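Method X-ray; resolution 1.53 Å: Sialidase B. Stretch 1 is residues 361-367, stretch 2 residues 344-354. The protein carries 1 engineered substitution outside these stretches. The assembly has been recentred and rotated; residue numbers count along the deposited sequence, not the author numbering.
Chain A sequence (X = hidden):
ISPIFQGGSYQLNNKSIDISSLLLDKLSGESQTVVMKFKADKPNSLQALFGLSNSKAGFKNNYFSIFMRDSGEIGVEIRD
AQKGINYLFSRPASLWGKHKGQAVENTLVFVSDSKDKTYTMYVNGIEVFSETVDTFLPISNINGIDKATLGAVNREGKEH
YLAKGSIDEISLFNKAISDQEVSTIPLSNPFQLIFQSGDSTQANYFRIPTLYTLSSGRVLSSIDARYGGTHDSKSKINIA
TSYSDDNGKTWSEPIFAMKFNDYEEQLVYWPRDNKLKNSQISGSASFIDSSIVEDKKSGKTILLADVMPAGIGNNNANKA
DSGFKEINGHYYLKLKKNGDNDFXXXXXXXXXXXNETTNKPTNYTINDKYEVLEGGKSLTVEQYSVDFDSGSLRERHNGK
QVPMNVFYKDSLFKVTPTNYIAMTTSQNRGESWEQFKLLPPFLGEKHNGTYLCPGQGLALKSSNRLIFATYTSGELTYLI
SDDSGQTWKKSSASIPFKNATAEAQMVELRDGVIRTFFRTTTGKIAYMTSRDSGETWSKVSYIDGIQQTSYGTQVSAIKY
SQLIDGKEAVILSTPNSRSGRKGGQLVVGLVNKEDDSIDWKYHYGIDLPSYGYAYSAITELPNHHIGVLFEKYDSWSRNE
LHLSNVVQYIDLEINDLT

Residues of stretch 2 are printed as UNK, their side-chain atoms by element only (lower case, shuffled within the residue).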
# COMPACT_ATOMS: atom_id res chain seq x y z
N PRO A 361 -33.85 13.42 -26.91
CA PRO A 361 -32.55 12.75 -26.96
C PRO A 361 -31.57 13.44 -27.90
O PRO A 361 -31.99 14.06 -28.88
CB PRO A 361 -32.90 11.36 -27.50
CG PRO A 361 -34.13 11.58 -28.32
CD PRO A 361 -34.90 12.66 -27.61
N THR A 362 -30.29 13.33 -27.59
CA THR A 362 -29.24 13.88 -28.44
C THR A 362 -28.73 12.80 -29.39
O THR A 362 -29.25 11.69 -29.39
CB THR A 362 -28.04 14.35 -27.61
OG1 THR A 362 -27.36 13.21 -27.08
CG2 THR A 362 -28.49 15.25 -26.47
N ASN A 363 -27.71 13.13 -30.17
CA ASN A 363 -27.07 12.14 -31.04
C ASN A 363 -25.91 11.46 -30.33
O ASN A 363 -25.15 10.69 -30.94
CB ASN A 363 -26.60 12.81 -32.34
CG ASN A 363 -26.34 11.80 -33.46
OD1 ASN A 363 -27.02 10.79 -33.57
ND2 ASN A 363 -25.35 12.10 -34.29
N TYR A 364 -25.76 11.73 -29.04
CA TYR A 364 -24.68 11.14 -28.26
C TYR A 364 -25.16 9.97 -27.42
O TYR A 364 -26.27 10.01 -26.87
CB TYR A 364 -24.06 12.17 -27.33
CG TYR A 364 -23.42 13.33 -28.05
CD1 TYR A 364 -22.16 13.22 -28.60
CD2 TYR A 364 -24.09 14.54 -28.15
CE1 TYR A 364 -21.57 14.29 -29.25
CE2 TYR A 364 -23.51 15.62 -28.78
CZ TYR A 364 -22.26 15.48 -29.33
OH TYR A 364 -21.69 16.55 -29.97
N THR A 365 -24.32 8.95 -27.31
CA THR A 365 -24.58 7.85 -26.40
C THR A 365 -23.34 7.55 -25.56
O THR A 365 -22.23 7.97 -25.89
CB THR A 365 -25.03 6.57 -27.14
OG1 THR A 365 -24.00 6.16 -28.06
CG2 THR A 365 -26.33 6.81 -27.91
N ILE A 366 -23.55 6.83 -24.46
CA ILE A 366 -22.47 6.37 -23.60
C ILE A 366 -22.45 4.84 -23.66
O ILE A 366 -23.49 4.21 -23.49
CB ILE A 366 -22.71 6.81 -22.15
CG1 ILE A 366 -22.94 8.33 -22.07
CG2 ILE A 366 -21.56 6.40 -21.25
CD1 ILE A 366 -21.76 9.17 -22.55
N ASN A 367 -21.28 4.25 -23.92
CA ASN A 367 -21.19 2.79 -23.95
C ASN A 367 -20.95 2.19 -22.56
O ASN A 367 -21.03 2.91 -21.56
CB ASN A 367 -20.16 2.28 -24.99
CG ASN A 367 -18.72 2.64 -24.64
OD1 ASN A 367 -18.41 3.04 -23.51
ND2 ASN A 367 -17.82 2.49 -25.60
N UNK A 344 -27.10 19.80 -17.83
CA UNK A 344 -28.34 19.83 -18.60
C UNK A 344 -28.67 18.49 -19.26
O UNK A 344 -29.62 18.40 -20.06
c UNK A 344 -28.29 20.97 -19.63
c UNK A 344 -28.13 22.35 -18.98
n UNK A 344 -29.75 25.48 -19.37
n UNK A 344 -30.92 25.01 -21.29
c UNK A 344 -27.85 23.47 -19.98
c UNK A 344 -29.89 24.77 -20.48
n UNK A 344 -29.01 23.81 -20.79
N UNK A 345 -27.91 17.45 -18.91
CA UNK A 345 -28.06 16.14 -19.55
C UNK A 345 -28.10 14.98 -18.55
O UNK A 345 -27.60 15.09 -17.42
c UNK A 345 -26.16 18.14 -21.46
c UNK A 345 -26.11 19.11 -22.45
o UNK A 345 -26.70 19.83 -24.64
c UNK A 345 -26.75 18.88 -23.65
c UNK A 345 -27.51 16.76 -22.86
c UNK A 345 -26.93 15.91 -20.56
c UNK A 345 -27.46 17.71 -23.86
c UNK A 345 -26.86 16.95 -21.65
N UNK A 346 -28.72 13.89 -18.96
CA UNK A 346 -28.70 12.63 -18.21
C UNK A 346 -28.40 11.49 -19.16
O UNK A 346 -28.65 11.58 -20.37
o UNK A 346 -31.12 12.44 -18.44
c UNK A 346 -30.27 13.29 -16.36
c UNK A 346 -30.04 12.34 -17.50
N UNK A 347 -27.85 10.41 -18.61
CA UNK A 347 -27.65 9.18 -19.36
C UNK A 347 -28.85 8.29 -19.09
O UNK A 347 -29.07 7.88 -17.95
c UNK A 347 -25.17 9.38 -18.96
c UNK A 347 -26.37 8.45 -18.95
c UNK A 347 -26.10 7.29 -19.88
N UNK A 348 -29.64 8.00 -20.12
CA UNK A 348 -30.84 7.20 -19.95
C UNK A 348 -30.63 5.75 -20.38
O UNK A 348 -29.49 5.32 -20.58
c UNK A 348 -31.99 7.79 -20.75
n UNK A 348 -33.46 10.82 -19.05
c UNK A 348 -32.24 9.25 -20.46
c UNK A 348 -32.93 9.47 -19.13
c UNK A 348 -34.61 11.14 -18.46
n UNK A 348 -35.33 10.20 -17.88
n UNK A 348 -35.02 12.40 -18.44
N UNK A 349 -31.73 5.03 -20.52
CA UNK A 349 -31.70 3.64 -20.98
C UNK A 349 -30.98 3.53 -22.32
O UNK A 349 -31.06 4.43 -23.16
c UNK A 349 -33.79 2.76 -19.75
c UNK A 349 -33.12 3.07 -21.09
c UNK A 349 -34.34 4.00 -19.06
o UNK A 349 -34.73 3.88 -17.88
o UNK A 349 -34.39 5.08 -19.69
N UNK A 350 -30.25 2.43 -22.51
CA UNK A 350 -29.47 2.18 -23.72
C UNK A 350 -28.34 3.19 -23.95
O UNK A 350 -27.79 3.27 -25.05
c UNK A 350 -30.38 2.08 -24.95
c UNK A 350 -31.25 0.85 -24.93
o UNK A 350 -30.81 -0.23 -24.55
n UNK A 350 -32.50 1.00 -25.35
N UNK A 351 -28.02 3.97 -22.92
CA UNK A 351 -26.89 4.87 -22.97
C UNK A 351 -27.17 6.18 -23.69
O UNK A 351 -26.26 6.96 -23.94
N UNK A 352 -28.44 6.42 -24.00
CA UNK A 352 -28.82 7.65 -24.70
C UNK A 352 -28.63 8.89 -23.83
O UNK A 352 -29.18 8.98 -22.73
c UNK A 352 -30.68 8.92 -25.82
c UNK A 352 -30.28 7.59 -25.19
c UNK A 352 -30.46 6.44 -26.18
N UNK A 353 -27.85 9.84 -24.33
CA UNK A 353 -27.66 11.11 -23.65
C UNK A 353 -28.87 12.01 -23.92
O UNK A 353 -29.14 12.38 -25.07
c UNK A 353 -26.37 11.80 -24.11
c UNK A 353 -25.17 10.87 -23.91
c UNK A 353 -26.17 13.10 -23.37
N UNK A 354 -29.59 12.36 -22.86
CA UNK A 354 -30.85 13.08 -22.98
C UNK A 354 -30.68 14.51 -22.49
O UNK A 354 -30.14 14.74 -21.41
c UNK A 354 -35.27 12.32 -23.92
o UNK A 354 -37.36 13.34 -23.39
c UNK A 354 -31.91 12.36 -22.13
c UNK A 354 -33.94 12.09 -23.61
c UNK A 354 -33.36 12.64 -22.48
c UNK A 354 -36.04 13.11 -23.09
c UNK A 354 -34.16 13.42 -21.65
c UNK A 354 -35.48 13.66 -21.95

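Position 344 carries three carbons, a nitrogen, then a carbon holding two more nitrogens, a guanidinium chain that reaches nothing on stretch 1: Arg344. Position 345 has one carbon leading to a six-carbon ring with one oxygen, and the edge of that ring meets Thr362 CG2. It is Tyr345, whose CE2 lies 3.7 Å from Thr362 CG2. At 346 one carbon bears an oxygen and a carbon, out of reach of stretch 1, so Thr346. At 347 a carbon carries two carbons, pointed toward stretch 1 and touching Ile366: this is Val347, with CG2 4.0 Å from Ile366 CG1.

Position 348 repeats the guanidinium pattern, again without contact: Arg348, whose NE makes a weak hydrogen bond to Thr346 OG1 (2.9 Å). Position 349 has three carbons, the third with two oxygens, and stays clear of stretch 1: Glu349. Position 350 has two carbons, the second bearing one oxygen and one nitrogen. Its end leads away from stretch 1, and its phi is positive, a setting asparagine tolerates well: Asn350.

Position 351 has no side-chain atoms. Phi is 81°, and an ideal CB would sit 2.2 Å from Ile366 O, a clash. Both point to Gly351, whose O accepts from Ile366 N at 2.8 Å.

At 352 a carbon carries two carbons, lying on the same sheet face as Pro361 and Thr365. This is Val352, its CG1 3.7 Å from Pro361 CB. Position 353 has the same three-carbon fork, now directed toward stretch 1 and buried against Tyr364 and Ile366. It is Val353; CG2 lies 3.8 Å from both Tyr364 CB and Ile366 CG1. Position 354 has one carbon and an oxygen-bearing six-carbon ring that comes up to Pro361: Tyr354, with CE1 3.7 Å from Pro361 CD.

The rule here is a hairpin whose returning strand docks a second chain segment through its backbone, with the side chains filling in around it. Val353 N donates to Tyr364 O (3.0 Å), while Val353 O receives both Thr362 N (2.9 Å) and Thr362 OG1 (2.8 Å). The pairings Pro361 with Tyr354 and Thr365 with Val352 are antiparallel, but their register differs by two, a beta bulge. Near it Thr362 OG1 works twice, donating to Val353 O and accepting from Tyr364 N at 2.9 Å, which ties the corner at Asn363 together. Beside the polar ladder, Ile366 packs on Val353 and Val347, and at the far end Gly351 lets the backbones close in.

Stretch 2, residues 344-354: RYTVRENGVVY
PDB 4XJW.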